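Local atomic coordinates of Mgp-operon protein 3 (Mycoplasma pneumoniae, PDB entry 6RJ1), a protein that probably serves as a surface adhesin that, together with protein P1, helps this human pathogen attach to sugar-bearing host cells. Residues 211-216 and 619-624; 586-591 and 623-628; 597-602 and 687-692; 185-190 and 198-203; 668-671 and 675-678. All blocks are in the same frame, centred on the assembly; numbering follows the deposited sequence.

Interaction 1 of 5, residues 211-216 and 619-624; sequences NNPGPK and TPVSGM
P213 and T619 mark where two irregular loops come closest, their CA atoms 7.3 Å apart, and no hydrogen bond passes from one loop to the other. The proline ring does the touching, its CG carbon meeting two side chains of 619-624. CG of P213 lies 3.3 Å from OG1 of T619, the two side chains standing roughly at right angles. The same CG is 3.5 Å from CG2 of V621, an apolar contact made at a slant. A first torsion that sets OG1 opposite the backbone N (chi1 -178°) brings the T619 hydroxyl up to the ring. Its proton, however, serves its own loop: OG1 of T619 donates to O of V621 at 2.7 Å, tying together the two residues against which the proline rests. The example is loop-on-loop packing in a beta-rich adhesin, joining the connection that leads into strand 220-222 to the one that leaves strand 614-616, more than 400 residues later. F609 of strand 609-611 packs against both P213 and T619. Within 211-216 the chain is shaped by an Asx turn, in which OD1 of N212 accepts from N of G214 at 3.0 Å with an N-H...acceptor angle of 154°. The other end of that amide, ND2 of N212, donates to the backbone O of Q635, and ND2 of N211 is held by OE1 of E632 and O of E633.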
# COMPACT_ATOMS: atom_id res chain seq x y z
N ASN A 211 34.21 4.75 11.63
CA ASN A 211 34.28 3.32 11.31
C ASN A 211 33.29 2.88 10.22
O ASN A 211 33.05 1.68 10.08
CB ASN A 211 34.14 2.45 12.57
CG ASN A 211 35.16 2.75 13.63
OD1 ASN A 211 36.38 2.67 13.40
ND2 ASN A 211 34.69 3.11 14.81
N ASN A 212 32.74 3.83 9.42
CA ASN A 212 31.82 3.48 8.34
C ASN A 212 32.63 2.84 7.22
O ASN A 212 33.54 3.49 6.68
CB ASN A 212 31.04 4.69 7.83
CG ASN A 212 29.88 4.35 6.94
OD1 ASN A 212 30.04 3.83 5.83
ND2 ASN A 212 28.68 4.65 7.39
N PRO A 213 32.37 1.55 6.90
CA PRO A 213 33.17 0.87 5.87
C PRO A 213 32.65 1.01 4.43
O PRO A 213 33.20 0.37 3.54
CB PRO A 213 33.13 -0.58 6.34
CG PRO A 213 31.77 -0.71 6.93
CD PRO A 213 31.35 0.63 7.45
N GLY A 214 31.60 1.80 4.22
CA GLY A 214 30.99 1.94 2.90
C GLY A 214 31.10 3.31 2.26
O GLY A 214 30.07 3.97 2.10
N PRO A 215 32.30 3.74 1.79
CA PRO A 215 32.39 5.05 1.12
C PRO A 215 31.63 5.10 -0.20
O PRO A 215 31.18 6.16 -0.61
CB PRO A 215 33.90 5.23 0.90
CG PRO A 215 34.46 3.87 0.89
CD PRO A 215 33.63 3.08 1.85
N LYS A 216 31.49 3.93 -0.85
CA LYS A 216 30.84 3.76 -2.14
C LYS A 216 29.33 3.49 -2.04
O LYS A 216 28.69 3.30 -3.07
CB LYS A 216 31.54 2.68 -3.00
CG LYS A 216 33.03 2.93 -3.27
CD LYS A 216 33.34 4.26 -3.97
CE LYS A 216 34.83 4.50 -4.02
NZ LYS A 216 35.16 5.83 -4.59
N THR A 619 26.78 -4.62 4.88
CA THR A 619 27.98 -4.25 5.62
C THR A 619 28.47 -5.38 6.55
O THR A 619 27.66 -5.99 7.25
CB THR A 619 27.79 -2.92 6.37
OG1 THR A 619 29.00 -2.59 7.04
CG2 THR A 619 26.62 -2.94 7.36
N PRO A 620 29.79 -5.65 6.57
CA PRO A 620 30.30 -6.69 7.48
C PRO A 620 30.48 -6.19 8.92
O PRO A 620 30.67 -7.00 9.82
CB PRO A 620 31.62 -7.12 6.83
CG PRO A 620 31.86 -6.16 5.67
CD PRO A 620 30.89 -5.03 5.81
N VAL A 621 30.43 -4.85 9.13
CA VAL A 621 30.52 -4.21 10.46
C VAL A 621 29.37 -3.20 10.66
O VAL A 621 29.05 -2.43 9.75
CB VAL A 621 31.90 -3.62 10.82
CG1 VAL A 621 32.92 -4.72 11.11
CG2 VAL A 621 32.40 -2.66 9.76
N SER A 622 28.74 -3.25 11.84
CA SER A 622 27.61 -2.40 12.23
C SER A 622 27.51 -2.31 13.76
O SER A 622 28.16 -3.07 14.48
CB SER A 622 26.30 -2.93 11.65
OG SER A 622 26.01 -4.24 12.13
N GLY A 623 26.70 -1.37 14.24
CA GLY A 623 26.44 -1.18 15.66
C GLY A 623 27.64 -0.77 16.46
O GLY A 623 28.27 0.25 16.15
N MET A 624 27.96 -1.57 17.48
CA MET A 624 29.09 -1.34 18.37
C MET A 624 30.21 -2.35 18.13
O MET A 624 30.97 -2.67 19.05
CB MET A 624 28.63 -1.32 19.84
CG MET A 624 27.74 -0.15 20.17
SD MET A 624 28.64 1.42 20.14
CE MET A 624 27.26 2.57 20.21

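Interaction 2 of 5, residues 586-591 and 623-628; sequences DSDGGY and GMKGGS
K625 runs its aliphatic chain along one aspartate and delivers its charge to another. The side chains of K625 and D586 lie alongside one another, head to tail, so that OD2 of D586 lies 3.3 Å from CB and 3.4 Å from CD of the lysine, whereas the ammonium NZ of K625 is 5.4 Å from that same OD2. The lysine carbons also pass the backbone of D586, with CD of K625 3.3 Å from O of D586. A bend at the last torsion of an otherwise extended chain (chi4 70°) then turns NZ to D588. There it forms a salt bridge, NZ of K625 standing 2.9 Å from OD1 of D588 and 3.1 Å from OD2; the hydrogen bond to OD1 is weak. The D588 carboxylate crosses the end of the lysine obliquely. D586 has a firmer partner of its own, since its OD1 accepts from OG of S622, just ahead of the lysine's loop. Its negative charge may still add a favourable field along the lysine chain, although the charged atoms do not meet. D588 is exposed and K625 partly so, which makes this a surface contact between the loop before helix 591-595 and the long connection that follows strand 614-616. The backbone beneath the lysine is itself distinctive: K625 and G626 lie together across from E632, as in a classic beta bulge.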
# COMPACT_ATOMS: atom_id res chain seq x y z
N ASP A 586 27.18 -8.75 10.82
CA ASP A 586 27.65 -8.94 12.19
C ASP A 586 26.57 -8.65 13.26
O ASP A 586 26.91 -8.50 14.43
CB ASP A 586 28.88 -8.04 12.43
CG ASP A 586 28.60 -6.55 12.31
OD1 ASP A 586 27.90 -6.15 11.35
OD2 ASP A 586 29.07 -5.80 13.18
N SER A 587 25.28 -8.56 12.86
CA SER A 587 24.20 -8.31 13.81
C SER A 587 24.09 -9.44 14.82
O SER A 587 24.37 -10.60 14.48
CB SER A 587 22.86 -8.18 13.09
OG SER A 587 22.84 -7.09 12.20
N ASP A 588 23.68 -9.11 16.06
CA ASP A 588 23.47 -10.10 17.10
C ASP A 588 22.20 -10.90 16.79
O ASP A 588 21.34 -10.43 16.03
CB ASP A 588 23.39 -9.44 18.49
CG ASP A 588 24.72 -8.88 18.97
OD1 ASP A 588 25.73 -9.63 18.93
OD2 ASP A 588 24.74 -7.71 19.40
N GLY A 589 22.12 -12.11 17.34
CA GLY A 589 21.01 -13.03 17.11
C GLY A 589 19.68 -12.61 17.70
O GLY A 589 19.63 -11.86 18.68
N GLY A 590 18.62 -13.12 17.10
CA GLY A 590 17.26 -12.87 17.55
C GLY A 590 16.57 -11.80 16.75
O GLY A 590 17.24 -10.95 16.16
N TYR A 591 15.23 -11.82 16.75
CA TYR A 591 14.44 -10.83 16.01
C TYR A 591 14.73 -9.40 16.44
O TYR A 591 15.01 -8.58 15.57
CB TYR A 591 12.93 -11.13 16.08
CG TYR A 591 12.08 -10.15 15.29
CD1 TYR A 591 11.92 -10.29 13.91
CD2 TYR A 591 11.47 -9.06 15.91
CE1 TYR A 591 11.15 -9.39 13.17
CE2 TYR A 591 10.70 -8.15 15.18
CZ TYR A 591 10.54 -8.32 13.81
OH TYR A 591 9.80 -7.41 13.09
N GLY A 623 26.70 -1.37 14.24
CA GLY A 623 26.44 -1.18 15.66
C GLY A 623 27.64 -0.77 16.46
O GLY A 623 28.27 0.25 16.15
N MET A 624 27.96 -1.57 17.48
CA MET A 624 29.09 -1.34 18.37
C MET A 624 30.21 -2.35 18.13
O MET A 624 30.97 -2.67 19.05
CB MET A 624 28.63 -1.32 19.84
CG MET A 624 27.74 -0.15 20.17
SD MET A 624 28.64 1.42 20.14
CE MET A 624 27.26 2.57 20.21
N LYS A 625 30.34 -2.82 16.88
CA LYS A 625 31.35 -3.80 16.48
C LYS A 625 32.43 -3.22 15.54
O LYS A 625 33.13 -3.97 14.86
CB LYS A 625 30.69 -5.05 15.90
CG LYS A 625 29.91 -5.87 16.93
CD LYS A 625 29.23 -7.06 16.29
CE LYS A 625 28.69 -8.06 17.29
NZ LYS A 625 27.53 -7.51 18.03
N GLY A 626 32.58 -1.89 15.56
CA GLY A 626 33.54 -1.16 14.75
C GLY A 626 34.88 -0.94 15.41
O GLY A 626 35.04 -1.19 16.61
N GLY A 627 35.83 -0.47 14.62
CA GLY A 627 37.20 -0.22 15.05
C GLY A 627 38.00 -1.51 15.08
O GLY A 627 37.43 -2.60 15.00
N SER A 628 39.34 -1.39 15.21
CA SER A 628 40.22 -2.56 15.25
C SER A 628 39.81 -3.56 16.34
O SER A 628 39.81 -4.76 16.09
CB SER A 628 41.69 -2.16 15.37
OG SER A 628 41.96 -1.08 16.25

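Interaction 3 of 5, residues 597-602 and 687-692; sequences NTAGLN and PSRTDQ
R689 presents the edge of its guanidinium group to the backbone carbonyl of N597, and a single oxygen receives both terminal nitrogens. NH2 of R689 donates to O of N597 at 2.7 Å, with an N-H...acceptor angle of 140°; it arrives in the carbonyl plane, on a lone pair. NH1 of R689 adds a weak bond to the same O of N597 at 3.0 Å. It also stands 3.1 Å from O of A599, which lies obliquely to the guanidinium. Bends at chi2 and chi3 fold the arginine chain and turn its planar end to this pair of carbonyls. The N597 side chain crosses the arginine at a slant, its amide plane 29° from that of the guanidinium, and its CB is 3.8 Å from NH2 of R689. Its amide is occupied otherwise: OD1 of N597 accepts from N of G584 and also from N of A599 at 3.1 Å, closing an Asx turn in which the donor sits 55° above the carbonyl plane. A type II turn follows from T598 to L601, so the backbone that meets the arginine is tightly folded. NE of R689 donates to O of T581, and NH2 makes a second, weak bond to O of V595. On the opposite segment, OG of S688 accepts from N of T690, an ST turn, and from N of D691, which extends it to an ST motif. Around this buried site, helix 503-511 supplies F508 for a cation-pi contact with R689, helix 591-595 packs on P687 through L594 and V595, and Y732 of strand 723-732 covers P687 and S688.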
# COMPACT_ATOMS: atom_id res chain seq x y z
N ASN A 597 19.34 -3.29 14.78
CA ASN A 597 20.69 -3.11 14.23
C ASN A 597 20.82 -1.74 13.59
O ASN A 597 19.93 -1.28 12.89
CB ASN A 597 21.06 -4.22 13.25
CG ASN A 597 22.49 -4.13 12.77
OD1 ASN A 597 22.76 -3.63 11.70
ND2 ASN A 597 23.42 -4.64 13.56
N THR A 598 21.92 -1.07 13.89
CA THR A 598 22.22 0.31 13.52
C THR A 598 22.55 0.52 12.01
O THR A 598 22.47 1.65 11.55
CB THR A 598 23.30 0.78 14.50
OG1 THR A 598 22.65 1.57 15.50
CG2 THR A 598 24.47 1.52 13.86
N ALA A 599 22.87 -0.55 11.25
CA ALA A 599 23.23 -0.42 9.83
C ALA A 599 22.20 0.35 9.00
O ALA A 599 21.07 -0.11 8.80
CB ALA A 599 23.51 -1.79 9.21
N GLY A 600 22.61 1.55 8.58
CA GLY A 600 21.82 2.45 7.75
C GLY A 600 20.81 3.32 8.46
O GLY A 600 19.95 3.90 7.81
N LEU A 601 20.92 3.43 9.81
CA LEU A 601 20.00 4.21 10.64
C LEU A 601 19.88 5.67 10.23
O LEU A 601 18.77 6.16 10.05
CB LEU A 601 20.36 4.09 12.14
CG LEU A 601 19.46 4.81 13.16
CD1 LEU A 601 18.00 4.36 13.07
CD2 LEU A 601 19.99 4.62 14.58
N ASN A 602 21.03 6.34 10.07
CA ASN A 602 21.07 7.76 9.73
C ASN A 602 21.48 8.06 8.29
O ASN A 602 21.22 9.16 7.82
CB ASN A 602 21.96 8.51 10.72
CG ASN A 602 21.58 8.31 12.16
OD1 ASN A 602 20.48 8.68 12.61
ND2 ASN A 602 22.49 7.72 12.92
N PRO A 687 16.91 -8.30 7.98
CA PRO A 687 15.76 -7.49 7.57
C PRO A 687 16.09 -6.06 7.17
O PRO A 687 17.02 -5.44 7.70
CB PRO A 687 14.85 -7.53 8.79
CG PRO A 687 15.80 -7.65 9.96
CD PRO A 687 17.06 -8.32 9.46
N SER A 688 15.28 -5.53 6.24
CA SER A 688 15.32 -4.14 5.83
C SER A 688 14.38 -3.43 6.82
O SER A 688 13.44 -4.04 7.34
CB SER A 688 14.81 -3.98 4.40
OG SER A 688 14.46 -2.64 4.10
N ARG A 689 14.66 -2.16 7.11
CA ARG A 689 13.82 -1.42 8.02
C ARG A 689 13.08 -0.29 7.30
O ARG A 689 12.43 0.53 7.95
CB ARG A 689 14.67 -0.91 9.20
CG ARG A 689 14.80 -1.87 10.39
CD ARG A 689 15.68 -3.09 10.14
NE ARG A 689 17.04 -2.73 9.72
CZ ARG A 689 18.06 -2.55 10.55
NH1 ARG A 689 19.25 -2.21 10.08
NH2 ARG A 689 17.90 -2.69 11.86
N THR A 690 13.15 -0.26 5.94
CA THR A 690 12.51 0.77 5.10
C THR A 690 11.86 0.22 3.83
O THR A 690 10.99 0.87 3.26
CB THR A 690 13.49 1.91 4.74
OG1 THR A 690 14.70 1.38 4.17
CG2 THR A 690 13.78 2.85 5.91
N ASP A 691 12.29 -0.96 3.37
CA ASP A 691 11.76 -1.55 2.14
C ASP A 691 10.90 -2.78 2.38
O ASP A 691 11.24 -3.60 3.23
CB ASP A 691 12.90 -1.84 1.15
CG ASP A 691 13.63 -0.58 0.70
OD1 ASP A 691 13.16 0.07 -0.26
OD2 ASP A 691 14.67 -0.24 1.30
N GLN A 692 9.77 -2.89 1.63
CA GLN A 692 8.79 -3.99 1.66
C GLN A 692 8.25 -4.18 3.09
O GLN A 692 8.15 -5.30 3.59
CB GLN A 692 9.38 -5.30 1.09
CG GLN A 692 10.11 -5.16 -0.24
CD GLN A 692 9.25 -5.33 -1.46
OE1 GLN A 692 8.17 -4.77 -1.58
NE2 GLN A 692 9.74 -6.11 -2.41

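Interaction 4 of 5, residues 185-190 and 198-203; sequences VAQDTV and SSWNSQ
This is a buried contact between the first turns of two short helices, 187-192 and 200-203, which follow closely along the chain and lie far from its centre. One tryptophan makes it. W200 swings its indole toward the first helix with CG opposite the backbone N (chi1 171°), and the six-membered ring comes to rest against D188 and Q187, both met obliquely. D188 contributes carbon: its CB lies 3.6 Å from CE3 of W200, and its CA is 3.7 Å from that same CE3. The CA atoms of D188 and W200 are 6.5 Å apart. Q187 lies farther round the ring, its chain stretched out past CG, with its amide plane tilted 43° from the indole. No hydrogen bond crosses between 185-190 and 198-203; instead their polar ends turn to the loop 211-216. NE1 of W200 donates to O of N212, NE2 of Q187 to O of G214, and OD2 of D188 forms a salt bridge with NZ of K216. The backbone N of D188 bonds to O of P215, so that this loop meets both the main chain and the carboxylate of D188. The bond from NE1 probably helps to set the rotation of the indole, while its six-membered ring does the packing. At the ring's far corner, CH2 of W200 is 3.7 Å from CG of Q187 and 3.5 Å from NE2.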
# COMPACT_ATOMS: atom_id res chain seq x y z
N VAL A 185 24.75 9.39 -6.37
CA VAL A 185 26.16 9.58 -6.05
C VAL A 185 26.56 8.81 -4.76
O VAL A 185 25.71 8.63 -3.89
CB VAL A 185 26.41 11.12 -6.00
CG1 VAL A 185 27.53 11.51 -5.05
CG2 VAL A 185 26.69 11.65 -7.40
N ALA A 186 27.81 8.30 -4.68
CA ALA A 186 28.32 7.57 -3.51
C ALA A 186 28.48 8.53 -2.34
O ALA A 186 28.75 9.70 -2.56
CB ALA A 186 29.66 6.94 -3.85
N GLN A 187 28.34 8.05 -1.09
CA GLN A 187 28.45 8.95 0.06
C GLN A 187 29.85 9.58 0.24
O GLN A 187 29.90 10.68 0.77
CB GLN A 187 27.92 8.32 1.36
CG GLN A 187 28.69 7.15 1.94
CD GLN A 187 28.17 6.77 3.31
OE1 GLN A 187 27.40 7.50 3.97
NE2 GLN A 187 28.59 5.61 3.79
N ASP A 188 30.95 8.96 -0.27
CA ASP A 188 32.30 9.57 -0.15
C ASP A 188 32.44 10.84 -1.00
O ASP A 188 33.12 11.77 -0.58
CB ASP A 188 33.45 8.58 -0.45
CG ASP A 188 33.49 7.94 -1.84
OD1 ASP A 188 32.47 8.01 -2.56
OD2 ASP A 188 34.54 7.36 -2.19
N THR A 189 31.75 10.88 -2.16
CA THR A 189 31.71 12.03 -3.07
C THR A 189 30.89 13.16 -2.42
O THR A 189 31.27 14.32 -2.51
CB THR A 189 31.15 11.61 -4.45
OG1 THR A 189 31.95 10.55 -4.98
CG2 THR A 189 31.08 12.75 -5.45
N VAL A 190 29.77 12.80 -1.76
CA VAL A 190 28.89 13.76 -1.08
C VAL A 190 29.64 14.58 -0.01
O VAL A 190 29.53 15.80 0.00
CB VAL A 190 27.62 13.07 -0.51
CG1 VAL A 190 26.86 13.97 0.46
CG2 VAL A 190 26.70 12.59 -1.63
N SER A 198 39.48 9.85 -1.61
CA SER A 198 40.56 9.04 -1.04
C SER A 198 40.88 9.34 0.44
O SER A 198 41.54 8.53 1.09
CB SER A 198 41.82 9.18 -1.89
OG SER A 198 42.26 10.53 -1.97
N SER A 199 40.40 10.48 0.97
CA SER A 199 40.64 10.89 2.36
C SER A 199 39.54 10.42 3.32
O SER A 199 39.48 10.89 4.46
CB SER A 199 40.86 12.40 2.45
OG SER A 199 39.76 13.12 1.91
N TRP A 200 38.69 9.46 2.86
CA TRP A 200 37.58 8.87 3.61
C TRP A 200 38.04 8.24 4.92
O TRP A 200 37.62 8.71 5.97
CB TRP A 200 36.81 7.86 2.73
CG TRP A 200 35.78 7.04 3.46
CD1 TRP A 200 35.98 5.83 4.07
CD2 TRP A 200 34.38 7.33 3.60
NE1 TRP A 200 34.80 5.37 4.61
CE2 TRP A 200 33.80 6.26 4.33
CE3 TRP A 200 33.55 8.37 3.15
CZ2 TRP A 200 32.44 6.23 4.64
CZ3 TRP A 200 32.20 8.34 3.48
CH2 TRP A 200 31.66 7.28 4.21
N ASN A 201 38.93 7.23 4.87
CA ASN A 201 39.46 6.49 6.03
C ASN A 201 40.05 7.36 7.15
O ASN A 201 39.93 6.99 8.32
CB ASN A 201 40.51 5.47 5.59
CG ASN A 201 40.00 4.43 4.61
OD1 ASN A 201 39.06 3.68 4.88
ND2 ASN A 201 40.64 4.38 3.44
N SER A 202 40.70 8.47 6.80
CA SER A 202 41.34 9.36 7.77
C SER A 202 40.45 10.48 8.31
O SER A 202 40.73 10.99 9.41
CB SER A 202 42.63 9.94 7.20
OG SER A 202 42.40 10.52 5.93
N GLN A 203 39.42 10.89 7.55
CA GLN A 203 38.55 12.00 7.95
C GLN A 203 37.09 11.63 8.23
O GLN A 203 36.34 12.50 8.66
CB GLN A 203 38.62 13.13 6.93
CG GLN A 203 39.74 14.12 7.19
CD GLN A 203 39.87 15.11 6.07
OE1 GLN A 203 40.81 15.04 5.28
NE2 GLN A 203 38.93 16.04 5.96

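Interaction 5 of 5, residues 668-671 and 675-678; sequences TVFD and LNFN
F670 carries CB of L675 over one face of its ring, in a CH-pi contact 4.0 Å from the ring centroid and 29° off the normal, while OD1 of N676 approaches the ring obliquely, 3.3 Å from CD2 of F670. The ring also meets that of Y617, and P744 packs against it. The setting is the C-terminal turn of helix 666-673, where the chain leaves the helix and folds back on its last residues. A backbone bond closes the turn: N of L675 donates to O of F670, five residues earlier, at 2.9 Å and almost straight, with an N-H...acceptor angle of 172°. That span exceeds the four residues of an alpha-helical bond, as the chain turns back at the helix C-terminus. The same bond holds L675 close, so that its side chain can cross the phenyl ring at about a right angle. N676, the next residue, spans two helix residues with one amide, its oxygen beside F670 and its nitrogen at D671. D671 is buried and well supplied with partners: OD2 accepts from OG of S580, its main partner, and OD1 takes a weak bond from OG1 of T582. The amide and carboxylate planes of N676 and D671 are 82° apart, nearly perpendicular. Across them runs a further weak bond, from ND2 of N676 to OD1 of D671 at 2.9 Å.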
# COMPACT_ATOMS: atom_id res chain seq x y z
N THR A 668 19.46 -3.15 -3.82
CA THR A 668 18.01 -2.90 -3.89
C THR A 668 17.25 -4.17 -4.29
O THR A 668 16.16 -4.43 -3.76
CB THR A 668 17.73 -1.70 -4.79
OG1 THR A 668 18.45 -1.89 -6.00
CG2 THR A 668 18.19 -0.38 -4.17
N VAL A 669 17.84 -4.99 -5.20
CA VAL A 669 17.30 -6.28 -5.65
C VAL A 669 17.29 -7.24 -4.44
O VAL A 669 16.28 -7.88 -4.17
CB VAL A 669 18.10 -6.85 -6.85
CG1 VAL A 669 17.69 -8.28 -7.17
CG2 VAL A 669 17.94 -5.97 -8.08
N PHE A 670 18.41 -7.31 -3.71
CA PHE A 670 18.58 -8.15 -2.52
C PHE A 670 17.61 -7.78 -1.40
O PHE A 670 17.06 -8.65 -0.74
CB PHE A 670 20.04 -8.11 -2.05
CG PHE A 670 20.91 -9.18 -2.67
CD1 PHE A 670 21.16 -9.20 -4.04
CD2 PHE A 670 21.45 -10.19 -1.89
CE1 PHE A 670 21.93 -10.22 -4.61
CE2 PHE A 670 22.23 -11.20 -2.46
CZ PHE A 670 22.46 -11.21 -3.82
N ASP A 671 17.36 -6.48 -1.23
CA ASP A 671 16.46 -5.93 -0.22
C ASP A 671 15.00 -6.19 -0.55
O ASP A 671 14.19 -6.37 0.36
CB ASP A 671 16.70 -4.43 -0.08
CG ASP A 671 17.98 -4.01 0.64
OD1 ASP A 671 18.90 -4.85 0.76
OD2 ASP A 671 18.05 -2.86 1.08
N LEU A 675 17.06 -11.50 -0.03
CA LEU A 675 18.20 -12.35 -0.32
C LEU A 675 19.44 -12.09 0.56
O LEU A 675 20.48 -12.72 0.36
CB LEU A 675 18.53 -12.25 -1.81
CG LEU A 675 17.51 -12.85 -2.77
CD1 LEU A 675 17.64 -12.25 -4.14
CD2 LEU A 675 17.66 -14.36 -2.86
N ASN A 676 19.32 -11.19 1.53
CA ASN A 676 20.41 -10.87 2.45
C ASN A 676 20.34 -11.80 3.66
O ASN A 676 19.35 -11.78 4.40
CB ASN A 676 20.39 -9.39 2.84
CG ASN A 676 20.54 -8.44 1.68
OD1 ASN A 676 21.54 -8.45 0.96
ND2 ASN A 676 19.55 -7.59 1.47
N PHE A 677 21.36 -12.64 3.81
CA PHE A 677 21.47 -13.61 4.90
C PHE A 677 22.84 -13.50 5.51
O PHE A 677 23.80 -13.19 4.80
CB PHE A 677 21.26 -15.05 4.37
CG PHE A 677 19.85 -15.36 3.94
CD1 PHE A 677 19.41 -15.05 2.65
CD2 PHE A 677 18.97 -16.01 4.80
CE1 PHE A 677 18.10 -15.33 2.25
CE2 PHE A 677 17.66 -16.30 4.39
CZ PHE A 677 17.23 -15.95 3.12
N ASN A 678 22.95 -13.75 6.82
CA ASN A 678 24.23 -13.72 7.52
C ASN A 678 25.05 -14.96 7.19
O ASN A 678 24.49 -15.97 6.75
CB ASN A 678 24.04 -13.54 9.04
CG ASN A 678 23.22 -14.59 9.77
OD1 ASN A 678 23.13 -15.76 9.37
ND2 ASN A 678 22.63 -14.20 10.88

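How the interactions relate
The five contacts trace a gradient from surface to interior. Interaction 2 lies at the surface and relies on charge; interaction 1, partly buried, is apolar packing without a bond across it; interactions 3, 4 and 5 are buried, yet only 3 and 5 use hydrogen bonds between their segments. Interactions 1 and 2 share G623 and M624. S622 links them to interaction 3, its OG reaching both D586 and N597. Interaction 4 hands its polar ends to loop 211-216, which thereby stands between the helix pair and loop 619-624. Interaction 5, a local helix end about 12 Å from the centre of interaction 3, touches it only loosely through D671.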